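Tryptophan halogenase (Shewanella frigidimarina, PDB 2PYX) probably acts as an FAD-dependent, monooxygenase-type halogenase of tryptophan. Local coordinates at residues H119-L124 against Q491-D496; V141-V146 against Q498-A503; L234-H239 against G337-C342; K341-N346 against M384-I389. One frame throughout, in Å; residues are numbered along the deposited sequence.

Contact 1: H119-L124 against Q491-D496; sequences HQELDL and QRLFND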
loop_
_atom_site.group_PDB
_atom_site.type_symbol
_atom_site.label_atom_id
_atom_site.label_comp_id
_atom_site.label_asym_id
_atom_site.label_seq_id
_atom_site.Cartn_x
_atom_site.Cartn_y
_atom_site.Cartn_z
ATOM N N HIS A 119 3.319 3.977 -22.677
ATOM C CA HIS A 119 1.957 4.273 -22.241
ATOM C C HIS A 119 1.450 5.669 -22.642
ATOM O O HIS A 119 0.260 5.852 -22.849
ATOM C CB HIS A 119 1.814 4.046 -20.728
ATOM C CG HIS A 119 2.730 4.871 -19.890
ATOM N ND1 HIS A 119 2.383 6.116 -19.411
ATOM C CD2 HIS A 119 3.974 4.618 -19.422
ATOM C CE1 HIS A 119 3.384 6.601 -18.700
ATOM N NE2 HIS A 119 4.360 5.713 -18.692
ATOM N N GLN A 120 2.354 6.643 -22.770
ATOM C CA GLN A 120 1.956 7.983 -23.214
ATOM C C GLN A 120 1.634 8.029 -24.711
ATOM O O GLN A 120 1.006 8.989 -25.180
ATOM C CB GLN A 120 3.044 9.006 -22.864
ATOM C CG GLN A 120 3.146 9.278 -21.374
ATOM N N GLU A 121 2.070 7.031 -25.459
ATOM C CA GLU A 121 1.855 6.968 -26.901
ATOM C C GLU A 121 0.748 6.015 -27.341
ATOM O O GLU A 121 0.062 6.293 -28.319
ATOM C CB GLU A 121 3.117 6.523 -27.587
ATOM C CG GLU A 121 4.304 7.421 -27.314
ATOM C CD GLU A 121 5.531 6.925 -28.022
ATOM O OE1 GLU A 121 5.496 6.850 -29.264
ATOM O OE2 GLU A 121 6.518 6.586 -27.335
ATOM N N LEU A 122 0.614 4.877 -26.659
ATOM C CA LEU A 122 -0.278 3.804 -27.087
ATOM C C LEU A 122 -0.413 2.800 -25.947
ATOM O O LEU A 122 0.569 2.483 -25.293
ATOM C CB LEU A 122 0.271 3.073 -28.311
ATOM C CG LEU A 122 -0.612 1.994 -28.955
ATOM C CD1 LEU A 122 -1.886 2.619 -29.534
ATOM C CD2 LEU A 122 0.143 1.243 -29.999
ATOM N N ASP A 123 -1.632 2.357 -25.694
ATOM C CA ASP A 123 -1.892 1.286 -24.726
ATOM C C ASP A 123 -1.615 -0.028 -25.433
ATOM O O ASP A 123 -2.398 -0.491 -26.274
ATOM C CB ASP A 123 -3.339 1.373 -24.216
ATOM C CG ASP A 123 -3.689 0.291 -23.215
ATOM O OD1 ASP A 123 -2.918 -0.659 -23.064
ATOM O OD2 ASP A 123 -4.761 0.405 -22.596
ATOM N N LEU A 124 -0.515 -0.681 -25.071
ATOM C CA LEU A 124 -0.078 -1.896 -25.749
ATOM C C LEU A 124 -0.945 -3.132 -25.482
ATOM O O LEU A 124 -0.871 -4.117 -26.219
ATOM C CB LEU A 124 1.348 -2.244 -25.342
ATOM C CG LEU A 124 2.468 -1.325 -25.869
ATOM C CD1 LEU A 124 3.822 -1.769 -25.359
ATOM C CD2 LEU A 124 2.451 -1.336 -27.400
ATOM N N GLN A 491 4.425 -2.537 -32.494
ATOM C CA GLN A 491 5.561 -3.414 -32.731
ATOM C C GLN A 491 6.874 -2.710 -32.398
ATOM O O GLN A 491 7.798 -3.332 -31.846
ATOM C CB GLN A 491 5.613 -3.887 -34.182
ATOM C CG GLN A 491 6.724 -4.891 -34.416
ATOM C CD GLN A 491 6.595 -6.111 -33.527
ATOM O OE1 GLN A 491 7.434 -6.362 -32.647
ATOM N NE2 GLN A 491 5.533 -6.872 -33.740
ATOM N N ARG A 492 6.968 -1.434 -32.769
ATOM C CA ARG A 492 8.141 -0.636 -32.431
ATOM C C ARG A 492 8.318 -0.563 -30.908
ATOM O O ARG A 492 9.413 -0.830 -30.397
ATOM C CB ARG A 492 8.053 0.763 -33.046
ATOM C CG ARG A 492 8.129 0.753 -34.570
ATOM C CD ARG A 492 8.366 2.139 -35.151
ATOM N NE ARG A 492 7.198 3.013 -35.095
ATOM C CZ ARG A 492 6.198 3.005 -35.973
ATOM N NH1 ARG A 492 6.178 2.147 -36.983
ATOM N NH2 ARG A 492 5.204 3.844 -35.829
ATOM N N LEU A 493 7.238 -0.230 -30.194
ATOM C CA LEU A 493 7.269 -0.176 -28.728
ATOM C C LEU A 493 7.617 -1.549 -28.082
ATOM O O LEU A 493 8.362 -1.579 -27.095
ATOM C CB LEU A 493 5.946 0.369 -28.180
ATOM C CG LEU A 493 5.613 1.823 -28.549
ATOM C CD1 LEU A 493 4.210 2.208 -28.144
ATOM C CD2 LEU A 493 6.619 2.787 -27.944
ATOM N N PHE A 494 7.091 -2.658 -28.599
ATOM C CA PHE A 494 7.457 -3.985 -28.103
ATOM C C PHE A 494 8.961 -4.242 -28.278
ATOM O O PHE A 494 9.637 -4.751 -27.385
ATOM C CB PHE A 494 6.701 -5.129 -28.790
ATOM C CG PHE A 494 5.229 -5.238 -28.426
ATOM C CD1 PHE A 494 4.810 -5.299 -27.102
ATOM C CD2 PHE A 494 4.266 -5.356 -29.419
ATOM C CE1 PHE A 494 3.452 -5.424 -26.780
ATOM C CE2 PHE A 494 2.908 -5.484 -29.090
ATOM C CZ PHE A 494 2.517 -5.537 -27.760
ATOM N N ASN A 495 9.466 -3.913 -29.467
ATOM C CA ASN A 495 10.899 -4.043 -29.735
ATOM C C ASN A 495 11.744 -3.216 -28.786
ATOM O O ASN A 495 12.755 -3.714 -28.264
ATOM C CB ASN A 495 11.209 -3.578 -31.160
ATOM C CG ASN A 495 10.658 -4.490 -32.213
ATOM O OD1 ASN A 495 10.687 -4.139 -33.395
ATOM N ND2 ASN A 495 10.175 -5.656 -31.825
ATOM N N ASP A 496 11.335 -1.976 -28.564
ATOM C CA ASP A 496 12.063 -1.039 -27.704
ATOM C C ASP A 496 12.091 -1.543 -26.270
ATOM O O ASP A 496 13.096 -1.421 -25.564
ATOM C CB ASP A 496 11.462 0.363 -27.747
ATOM C CG ASP A 496 11.639 1.059 -29.113
ATOM O OD1 ASP A 496 12.412 0.541 -29.960
ATOM O OD2 ASP A 496 11.004 2.120 -29.317
#
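Leu124 and Leu493 mark the closest approach of the two backbones, their CA atoms 8.1 Å apart, where the loop entering helix 125-128 runs past helix 484-507. That spacing leaves room for a layer of side chains, and the contact is made by those. Leu493 is the middle of it: its CG stands anti to its carbonyl carbon (chi1 -64°), and its CB and two methyls divide between three partners. Leu493 CB meets Leu124 CD2 at 4.0 Å. Leu493 CD1 meets Leu122 CB, also at 4.0 Å, and Leu493 CD2 lies 3.8 Å from Glu121 OE2.

Leu124 also serves Phe494. Leu124 CD1 comes within 3.9 Å of Phe494 CE1, while Leu124 CD2 sits over one face of the Phe494 ring, 4.2 Å above its plane and shifted toward the rim. The two side chains run antiparallel past each other. Tyr127 and Trp128 of helix 125-128 touch Phe494 as well, and Ala490, one helical turn before Phe494, touches both Leu122 and Leu124.

Asp123 faces away from helix 484-507 and organises the loop: its OD1 caps Cys125 N at the start of helix 125-128, and its OD2 accepts from Gln466 NE2. No hydrogen bond joins the two segments. Polarity is confined to the exposed Glu121, whose OE2 stands 6.6 Å from Asp496 OD2, a like-charge separation that could slightly disfavour ionising both. Cohesion here is therefore apolar, made by buried Leu124 and Leu493, with the carboxylates left at the border.

Contact 2: V141-V146 against Q498-A503; sequences VCSQQV and QQRTQA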
loop_
_atom_site.group_PDB
_atom_site.type_symbol
_atom_site.label_atom_id
_atom_site.label_comp_id
_atom_site.label_asym_id
_atom_site.label_seq_id
_atom_site.Cartn_x
_atom_site.Cartn_y
_atom_site.Cartn_z
ATOM N N VAL A 141 5.542 -5.921 -22.108
ATOM C CA VAL A 141 5.336 -4.479 -21.960
ATOM C C VAL A 141 6.206 -3.812 -20.919
ATOM O O VAL A 141 6.190 -2.601 -20.789
ATOM C CB VAL A 141 3.859 -4.094 -21.662
ATOM C CG1 VAL A 141 2.916 -4.670 -22.696
ATOM C CG2 VAL A 141 3.461 -4.539 -20.270
ATOM N N CYS A 142 6.962 -4.578 -20.148
ATOM C CA CYS A 142 7.830 -3.946 -19.173
ATOM C C CYS A 142 9.106 -4.739 -19.036
ATOM O O CYS A 142 9.238 -5.827 -19.579
ATOM C CB CYS A 142 7.140 -3.753 -17.800
ATOM S SG CYS A 142 7.093 -5.251 -16.730
ATOM N N SER A 143 10.090 -4.125 -18.395
ATOM C CA SER A 143 11.373 -4.805 -18.185
ATOM C C SER A 143 11.443 -5.476 -16.820
ATOM O O SER A 143 12.268 -6.348 -16.585
ATOM C CB SER A 143 12.554 -3.830 -18.361
ATOM O OG SER A 143 12.517 -2.794 -17.400
ATOM N N GLN A 144 10.549 -5.110 -15.900
ATOM C CA GLN A 144 10.659 -5.600 -14.521
ATOM C C GLN A 144 10.420 -7.072 -14.333
ATOM O O GLN A 144 10.894 -7.669 -13.367
ATOM C CB GLN A 144 9.691 -4.833 -13.610
ATOM C CG GLN A 144 10.298 -3.585 -13.123
ATOM C CD GLN A 144 9.413 -2.751 -12.210
ATOM O OE1 GLN A 144 8.217 -2.696 -12.408
ATOM N NE2 GLN A 144 10.031 -2.035 -11.257
ATOM N N GLN A 145 9.647 -7.696 -15.208
ATOM C CA GLN A 145 9.411 -9.135 -15.057
ATOM C C GLN A 145 10.746 -9.857 -15.122
ATOM O O GLN A 145 11.129 -10.556 -14.183
ATOM C CB GLN A 145 8.429 -9.682 -16.092
ATOM C CG GLN A 145 8.201 -11.199 -16.101
ATOM C CD GLN A 145 7.749 -11.761 -14.738
ATOM O OE1 GLN A 145 8.342 -11.462 -13.695
ATOM N NE2 GLN A 145 6.704 -12.563 -14.750
ATOM N N VAL A 146 11.484 -9.602 -16.198
ATOM C CA VAL A 146 12.787 -10.215 -16.404
ATOM C C VAL A 146 13.790 -9.778 -15.329
ATOM O O VAL A 146 14.495 -10.615 -14.785
ATOM C CB VAL A 146 13.316 -9.911 -17.834
ATOM C CG1 VAL A 146 14.762 -10.327 -17.953
ATOM C CG2 VAL A 146 12.448 -10.621 -18.876
ATOM N N GLN A 498 11.942 -4.678 -25.383
ATOM C CA GLN A 498 12.830 -5.809 -25.405
ATOM C C GLN A 498 14.281 -5.339 -25.319
ATOM O O GLN A 498 15.070 -5.865 -24.540
ATOM C CB GLN A 498 12.613 -6.656 -26.664
ATOM C CG GLN A 498 13.324 -7.988 -26.642
ATOM C CD GLN A 498 12.945 -8.895 -27.817
ATOM O OE1 GLN A 498 11.998 -8.611 -28.570
ATOM N NE2 GLN A 498 13.670 -10.003 -27.965
ATOM N N GLN A 499 14.613 -4.312 -26.075
ATOM C CA GLN A 499 15.994 -3.804 -26.072
ATOM C C GLN A 499 16.383 -3.171 -24.730
ATOM O O GLN A 499 17.482 -3.393 -24.231
ATOM C CB GLN A 499 16.186 -2.795 -27.199
ATOM C CG GLN A 499 16.062 -3.417 -28.588
ATOM C CD GLN A 499 15.796 -2.376 -29.667
ATOM O OE1 GLN A 499 16.218 -1.221 -29.546
ATOM N NE2 GLN A 499 15.080 -2.777 -30.723
ATOM N N ARG A 500 15.462 -2.417 -24.143
ATOM C CA ARG A 500 15.686 -1.813 -22.836
ATOM C C ARG A 500 15.861 -2.861 -21.749
ATOM O O ARG A 500 16.702 -2.709 -20.870
ATOM C CB ARG A 500 14.522 -0.893 -22.475
ATOM C CG ARG A 500 14.697 -0.176 -21.183
ATOM C CD ARG A 500 13.735 0.982 -21.115
ATOM N NE ARG A 500 13.793 1.619 -19.817
ATOM C CZ ARG A 500 13.195 1.144 -18.720
ATOM N NH1 ARG A 500 12.467 0.019 -18.754
ATOM N NH2 ARG A 500 13.327 1.795 -17.579
ATOM N N THR A 501 15.018 -3.890 -21.767
ATOM C CA THR A 501 15.125 -4.999 -20.843
ATOM C C THR A 501 16.520 -5.627 -20.919
ATOM O O THR A 501 17.185 -5.862 -19.898
ATOM C CB THR A 501 14.050 -6.070 -21.135
ATOM O OG1 THR A 501 12.749 -5.463 -21.061
ATOM C CG2 THR A 501 14.150 -7.217 -20.163
ATOM N N GLN A 502 16.966 -5.888 -22.142
ATOM C CA GLN A 502 18.262 -6.515 -22.324
ATOM C C GLN A 502 19.362 -5.613 -21.769
ATOM O O GLN A 502 20.259 -6.102 -21.077
ATOM C CB GLN A 502 18.480 -6.852 -23.802
ATOM C CG GLN A 502 19.814 -7.517 -24.096
ATOM C CD GLN A 502 19.791 -9.034 -23.893
ATOM O OE1 GLN A 502 19.043 -9.571 -23.061
ATOM N NE2 GLN A 502 20.622 -9.732 -24.666
ATOM N N ALA A 503 19.288 -4.313 -22.049
ATOM C CA ALA A 503 20.351 -3.398 -21.610
ATOM C C ALA A 503 20.385 -3.352 -20.088
ATOM O O ALA A 503 21.433 -3.506 -19.465
ATOM C CB ALA A 503 20.168 -2.019 -22.193
HETATM O O HOH W 1 10.857 -7.872 -21.279
#
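Ser143 lays its CB against the hydroxyl side of Thr501, with Ser143 CB only 3.2 Å from Thr501 OG1. The backbones themselves nearly touch, the CA atoms of Ser143 and Thr501 being 4.6 Å apart, a close approach at which a serine and a threonine meet. The methyl branch of Thr501 turns to the other partner: Thr501 CG2, anti to the backbone N, packs 3.7 Å from Val146 CB, and the two side chains cross at about a right angle.

Thr501 OG1 donates to Asn497 O one turn earlier in helix 484-507. Thr501 OG1 also accepts from a water, 3.1 Å from its O, and the same water O gives its other hydrogen to Cys142 O, again at 3.1 Å. Asn497 ND2 donates to that carbonyl too, so Cys142 O, just past the end of helix 137-141, is held by two donors associated with helix 484-507.

One residue earlier in the helix, Arg500 runs extended from CG to NE and brings its NH1 to 3.1 Å from Ser143 OG, which lies oblique to the guanidinium. Asn166 clearly bonds both groups: its ND2 donates to Ser143 OG and its OD1 accepts from Arg500 NH2. One carboxamide thus spans the two segments.

The contact joins the loop before helix 144-149, and that helix's first turn, to the long helix 484-507 near the C-terminus, away from the predicted FAD and substrate sites. Direct contact is small and tight, while the clearly defined polar links pass through intermediaries: one water, Asn497 and Asn166. That fixes relative position through orientation-dependent bonds more than through apolar area.

Contact 3: L234-H239 against G337-C342; sequences LLLGEH and GYRAKC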
loop_
_atom_site.group_PDB
_atom_site.type_symbol
_atom_site.label_atom_id
_atom_site.label_comp_id
_atom_site.label_asym_id
_atom_site.label_seq_id
_atom_site.Cartn_x
_atom_site.Cartn_y
_atom_site.Cartn_z
ATOM N N LEU A 234 -11.109 5.630 17.813
ATOM C CA LEU A 234 -11.697 6.276 18.989
ATOM C C LEU A 234 -12.434 7.600 18.745
ATOM O O LEU A 234 -13.393 7.932 19.459
ATOM C CB LEU A 234 -10.629 6.473 20.057
ATOM C CG LEU A 234 -9.939 5.213 20.585
ATOM C CD1 LEU A 234 -8.898 5.569 21.612
ATOM C CD2 LEU A 234 -10.946 4.220 21.171
ATOM N N LEU A 235 -12.000 8.361 17.732
ATOM C CA LEU A 235 -12.606 9.639 17.434
ATOM C C LEU A 235 -13.666 9.481 16.353
ATOM O O LEU A 235 -14.816 9.867 16.506
ATOM C CB LEU A 235 -11.568 10.676 17.003
ATOM C CG LEU A 235 -10.849 11.415 18.147
ATOM C CD1 LEU A 235 -10.039 10.517 19.003
ATOM C CD2 LEU A 235 -9.995 12.559 17.588
ATOM N N LEU A 236 -13.290 8.910 15.225
ATOM C CA LEU A 236 -14.217 8.871 14.111
ATOM C C LEU A 236 -15.317 7.796 14.297
ATOM O O LEU A 236 -16.522 8.070 14.227
ATOM C CB LEU A 236 -13.455 8.640 12.803
ATOM C CG LEU A 236 -14.350 8.734 11.564
ATOM C CD1 LEU A 236 -14.370 10.143 11.039
ATOM C CD2 LEU A 236 -13.948 7.768 10.457
ATOM N N GLY A 237 -14.876 6.574 14.552
ATOM C CA GLY A 237 -15.830 5.482 14.725
ATOM C C GLY A 237 -16.594 5.549 16.019
ATOM O O GLY A 237 -17.809 5.398 16.002
ATOM N N GLU A 238 -15.892 5.733 17.137
ATOM C CA GLU A 238 -16.546 5.708 18.459
ATOM C C GLU A 238 -17.165 7.053 18.816
ATOM O O GLU A 238 -18.411 7.183 18.888
ATOM C CB GLU A 238 -15.582 5.242 19.526
ATOM C CG GLU A 238 -15.202 3.790 19.372
ATOM C CD GLU A 238 -16.428 2.846 19.439
ATOM O OE1 GLU A 238 -17.366 3.122 20.234
ATOM O OE2 GLU A 238 -16.457 1.844 18.682
ATOM N N HIS A 239 -16.354 8.099 18.966
ATOM C CA HIS A 239 -16.915 9.396 19.403
ATOM C C HIS A 239 -17.952 9.947 18.430
ATOM O O HIS A 239 -18.997 10.486 18.855
ATOM C CB HIS A 239 -15.786 10.420 19.588
ATOM C CG HIS A 239 -16.233 11.735 20.149
ATOM N ND1 HIS A 239 -16.627 11.898 21.468
ATOM C CD2 HIS A 239 -16.318 12.953 19.570
ATOM C CE1 HIS A 239 -16.940 13.172 21.662
ATOM N NE2 HIS A 239 -16.765 13.831 20.531
ATOM N N GLY A 337 -12.702 -4.063 6.356
ATOM C CA GLY A 337 -13.692 -3.101 5.889
ATOM C C GLY A 337 -13.244 -1.698 6.139
ATOM O O GLY A 337 -12.076 -1.460 6.433
ATOM N N TYR A 338 -14.169 -0.776 5.922
ATOM C CA TYR A 338 -13.848 0.627 5.999
ATOM C C TYR A 338 -15.012 1.425 6.527
ATOM O O TYR A 338 -16.172 1.063 6.392
ATOM C CB TYR A 338 -13.350 1.156 4.658
ATOM C CG TYR A 338 -14.336 1.043 3.532
ATOM C CD1 TYR A 338 -14.440 -0.115 2.776
ATOM C CD2 TYR A 338 -15.125 2.124 3.166
ATOM C CE1 TYR A 338 -15.361 -0.218 1.739
ATOM C CE2 TYR A 338 -16.038 2.016 2.122
ATOM C CZ TYR A 338 -16.145 0.838 1.398
ATOM O OH TYR A 338 -17.024 0.746 0.318
ATOM N N ARG A 339 -14.655 2.539 7.150
ATOM C CA ARG A 339 -15.667 3.439 7.654
ATOM C C ARG A 339 -16.390 4.113 6.503
ATOM O O ARG A 339 -15.794 4.385 5.470
ATOM C CB ARG A 339 -15.032 4.478 8.574
ATOM C CG ARG A 339 -14.426 3.912 9.840
ATOM C CD ARG A 339 -15.488 3.601 10.872
ATOM N NE ARG A 339 -14.928 2.730 11.881
ATOM C CZ ARG A 339 -15.594 2.211 12.898
ATOM N NH1 ARG A 339 -16.861 2.486 13.078
ATOM N NH2 ARG A 339 -14.969 1.411 13.743
ATOM N N ALA A 340 -17.677 4.403 6.653
ATOM C CA ALA A 340 -18.439 4.914 5.516
ATOM C C ALA A 340 -17.894 6.256 4.955
ATOM O O ALA A 340 -18.070 6.552 3.771
ATOM C CB ALA A 340 -19.895 5.059 5.920
ATOM N N LYS A 341 -17.326 7.068 5.850
ATOM C CA LYS A 341 -16.675 8.332 5.537
ATOM C C LYS A 341 -15.331 8.332 6.264
ATOM O O LYS A 341 -15.232 7.707 7.323
ATOM C CB LYS A 341 -17.528 9.492 6.105
ATOM C CG LYS A 341 -18.837 9.738 5.428
ATOM C CD LYS A 341 -19.824 10.498 6.277
ATOM C CE LYS A 341 -19.661 11.938 6.186
ATOM N NZ LYS A 341 -20.870 12.609 6.809
ATOM N N CYS A 342 -14.329 9.038 5.763
ATOM C CA CYS A 342 -13.100 9.300 6.545
ATOM C C CYS A 342 -13.127 10.646 7.279
ATOM O O CYS A 342 -12.286 10.854 8.148
ATOM C CB CYS A 342 -11.826 9.264 5.711
ATOM S SG CYS A 342 -11.632 10.559 4.492
#
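Asp227 OD2 accepts from both Leu235 N and Leu236 N, holding the turn from which Leu236 reaches across to Arg339 and Lys341. The short helix 234-239 contains a wider pi-type turn, evidenced by His239 N donating to Leu234 O at 3.0 Å.

From this turn Leu236 extends with CG anti to the backbone N (chi1 -174°) and splits its methyls. Leu236 CD2 lies 3.9 Å from Arg339 CG and 3.4 Å from Lys341 O; Leu236 CD1 meets Cys342 O at 3.6 Å. The Leu236 chi2 of 91° departs from a staggered value, consistent with a snug fit.

The Arg339 chain bends at chi2 (-78°), which places CD. One face of its guanidinium lies against Gly237, whose CA stands 3.5 Å above the plane near the rim. Lacking a side chain, Gly237 leaves the flat group this close approach. Arg339 NH1 donates to Val242 O, while Glu238 OE2 remains 5.2 Å from Arg339 NH2, too far for a salt bridge.

The helix follows strand 224-227 of the Rossmann-type sheet and here meets the small sheet holding strand 337-339. Lys341 O is buried without a polar partner beside the apolar contacts of Leu236, which is probably unfavourable.

Contact 4: K341-N346 against M384-I389; sequences KCWQNN and MVMDTI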
loop_
_atom_site.group_PDB
_atom_site.type_symbol
_atom_site.label_atom_id
_atom_site.label_comp_id
_atom_site.label_asym_id
_atom_site.label_seq_id
_atom_site.Cartn_x
_atom_site.Cartn_y
_atom_site.Cartn_z
ATOM N N LYS A 341 -17.326 7.068 5.850
ATOM C CA LYS A 341 -16.675 8.332 5.537
ATOM C C LYS A 341 -15.331 8.332 6.264
ATOM O O LYS A 341 -15.232 7.707 7.323
ATOM C CB LYS A 341 -17.528 9.492 6.105
ATOM C CG LYS A 341 -18.837 9.738 5.428
ATOM C CD LYS A 341 -19.824 10.498 6.277
ATOM C CE LYS A 341 -19.661 11.938 6.186
ATOM N NZ LYS A 341 -20.870 12.609 6.809
ATOM N N CYS A 342 -14.329 9.038 5.763
ATOM C CA CYS A 342 -13.100 9.300 6.545
ATOM C C CYS A 342 -13.127 10.646 7.279
ATOM O O CYS A 342 -12.286 10.854 8.148
ATOM C CB CYS A 342 -11.826 9.264 5.711
ATOM S SG CYS A 342 -11.632 10.559 4.492
ATOM N N TRP A 343 -14.068 11.523 6.963
ATOM C CA TRP A 343 -14.076 12.884 7.495
ATOM C C TRP A 343 -15.506 13.230 7.953
ATOM O O TRP A 343 -16.425 13.234 7.152
ATOM C CB TRP A 343 -13.593 13.869 6.440
ATOM C CG TRP A 343 -13.296 15.262 6.897
ATOM C CD1 TRP A 343 -13.802 15.913 7.985
ATOM C CD2 TRP A 343 -12.423 16.182 6.225
ATOM N NE1 TRP A 343 -13.273 17.206 8.039
ATOM C CE2 TRP A 343 -12.437 17.397 6.974
ATOM C CE3 TRP A 343 -11.642 16.110 5.056
ATOM C CZ2 TRP A 343 -11.698 18.490 6.596
ATOM C CZ3 TRP A 343 -10.901 17.188 4.688
ATOM C CH2 TRP A 343 -10.937 18.380 5.457
ATOM N N GLN A 344 -15.680 13.412 9.262
ATOM C CA GLN A 344 -16.983 13.735 9.848
ATOM C C GLN A 344 -16.761 14.930 10.770
ATOM O O GLN A 344 -15.859 14.904 11.608
ATOM C CB GLN A 344 -17.499 12.532 10.660
ATOM C CG GLN A 344 -18.837 12.758 11.356
ATOM C CD GLN A 344 -19.952 12.970 10.358
ATOM O OE1 GLN A 344 -20.226 12.115 9.493
ATOM N NE2 GLN A 344 -20.615 14.122 10.454
ATOM N N ASN A 345 -17.608 15.943 10.637
ATOM C CA ASN A 345 -17.435 17.185 11.360
ATOM C C ASN A 345 -15.987 17.650 11.108
ATOM O O ASN A 345 -15.574 17.823 9.945
ATOM C CB ASN A 345 -17.803 16.979 12.837
ATOM C CG ASN A 345 -19.286 16.810 13.054
ATOM O OD1 ASN A 345 -19.853 15.755 12.772
ATOM N ND2 ASN A 345 -19.935 17.870 13.521
ATOM N N ASN A 346 -15.227 17.863 12.173
ATOM C CA ASN A 346 -13.837 18.363 12.083
ATOM C C ASN A 346 -12.820 17.307 12.433
ATOM O O ASN A 346 -11.747 17.599 12.970
ATOM C CB ASN A 346 -13.628 19.608 12.959
ATOM C CG ASN A 346 -13.835 19.346 14.411
ATOM O OD1 ASN A 346 -14.560 18.423 14.836
ATOM N ND2 ASN A 346 -13.167 20.178 15.246
HETATM N N MSE A 384 -16.673 27.284 8.309
HETATM C CA MSE A 384 -17.827 27.578 7.486
HETATM C C MSE A 384 -17.844 26.793 6.176
HETATM O O MSE A 384 -18.915 26.350 5.751
HETATM C CB MSE A 384 -17.907 29.091 7.186
HETATM C CG MSE A 384 -18.977 29.474 6.181
HETATM SE SE MSE A 384 -18.904 31.344 5.734
HETATM C CE MSE A 384 -19.871 31.944 7.286
ATOM N N VAL A 385 -16.680 26.673 5.539
ATOM C CA VAL A 385 -16.586 26.012 4.215
ATOM C C VAL A 385 -16.049 24.585 4.258
ATOM O O VAL A 385 -15.969 23.928 3.204
ATOM C CB VAL A 385 -15.803 26.859 3.183
ATOM C CG1 VAL A 385 -16.394 28.286 3.108
ATOM C CG2 VAL A 385 -14.316 26.881 3.502
HETATM N N MSE A 386 -15.722 24.103 5.459
HETATM C CA MSE A 386 -15.077 22.798 5.623
HETATM C C MSE A 386 -15.895 21.682 5.024
HETATM O O MSE A 386 -15.326 20.758 4.428
HETATM C CB MSE A 386 -14.824 22.492 7.091
HETATM C CG MSE A 386 -14.200 21.142 7.333
HETATM SE SE MSE A 386 -13.768 20.875 9.207
HETATM C CE MSE A 386 -12.433 22.272 9.542
ATOM N N ASP A 387 -17.220 21.723 5.166
ATOM C CA ASP A 387 -18.047 20.596 4.717
ATOM C C ASP A 387 -18.032 20.416 3.196
ATOM O O ASP A 387 -18.237 19.301 2.699
ATOM C CB ASP A 387 -19.480 20.734 5.185
ATOM C CG ASP A 387 -19.667 20.564 6.701
ATOM O OD1 ASP A 387 -18.707 20.364 7.484
ATOM O OD2 ASP A 387 -20.862 20.656 7.113
ATOM N N THR A 388 -17.772 21.473 2.441
ATOM C CA THR A 388 -17.635 21.367 0.996
ATOM C C THR A 388 -16.414 20.550 0.674
ATOM O O THR A 388 -16.430 19.694 -0.213
ATOM C CB THR A 388 -17.558 22.750 0.339
ATOM O OG1 THR A 388 -18.787 23.424 0.640
ATOM C CG2 THR A 388 -17.372 22.707 -1.157
ATOM N N ILE A 389 -15.354 20.784 1.441
ATOM C CA ILE A 389 -14.116 20.049 1.229
ATOM C C ILE A 389 -14.250 18.620 1.755
ATOM O O ILE A 389 -13.872 17.665 1.062
ATOM C CB ILE A 389 -12.927 20.778 1.869
ATOM C CG1 ILE A 389 -12.632 22.063 1.065
ATOM C CG2 ILE A 389 -11.714 19.881 1.899
ATOM C CD1 ILE A 389 -11.714 23.051 1.817
HETATM O O HOH W 2 -17.012 18.343 7.632
#
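The indole of Trp343 receives Met386 and Ile389 of helix 383-413 on its six-membered ring, both at oblique approach: Met386 CG is 3.7 Å from Trp343 CZ2, and Ile389 CG2 is 3.9 Å from Trp343 CH2. Met386 is a selenomethionine, and its SE lies at the edge of the five-membered ring of Trp343, 5.0 Å from the centroid and 79° off the normal, a Met-aromatic contact. CG of Met386 stands anti to the backbone N (chi1 178°), which carries it to the indole.

Met386 SE also comes 3.6 Å from Asn345 O. Asn345 O takes a weak bond from Trp343 NE1, 3.1 Å long and bent to 120°, and a hydrogen bond from a water O at 2.8 Å. The same water O donates to Asp387 OD1 at 2.6 Å.

Asn345 and Asn346 make the tight turn between edge strand 343-344 and strand 347-349, so the contact presses the margin of the Rossmann-type sheet onto the helix. Trp343 O accepts from Asn394 ND2, one further tie to helix 383-413. Apolar burial dominates, while at its margin the water bridges Asn345 O to Asp387 OD1, a carboxylate oxygen whose second partner, in a salt bridge, is Arg383 on its own helix.

How the contacts relate
The four contacts form two distant groups. Contacts 1 and 2, centres 13 Å apart, both use helix 484-507 and touch through Val141, which packs on Leu124 and Phe494; their segments alternate along the chain. Contacts 3 and 4, centres 14 Å apart, share Lys341 and Cys342 between strands 337-339 and 343-344, and meet where Leu236 CD1 approaches Gln344 N. The groups lie 43 to 46 Å apart between centres, and contacts 3 and 4 are nested inside the loops closed by contacts 1 and 2. Helix 484-507 thus returns to residues 119-146, while the other group packs around the Rossmann-type sheet, which probably binds FAD.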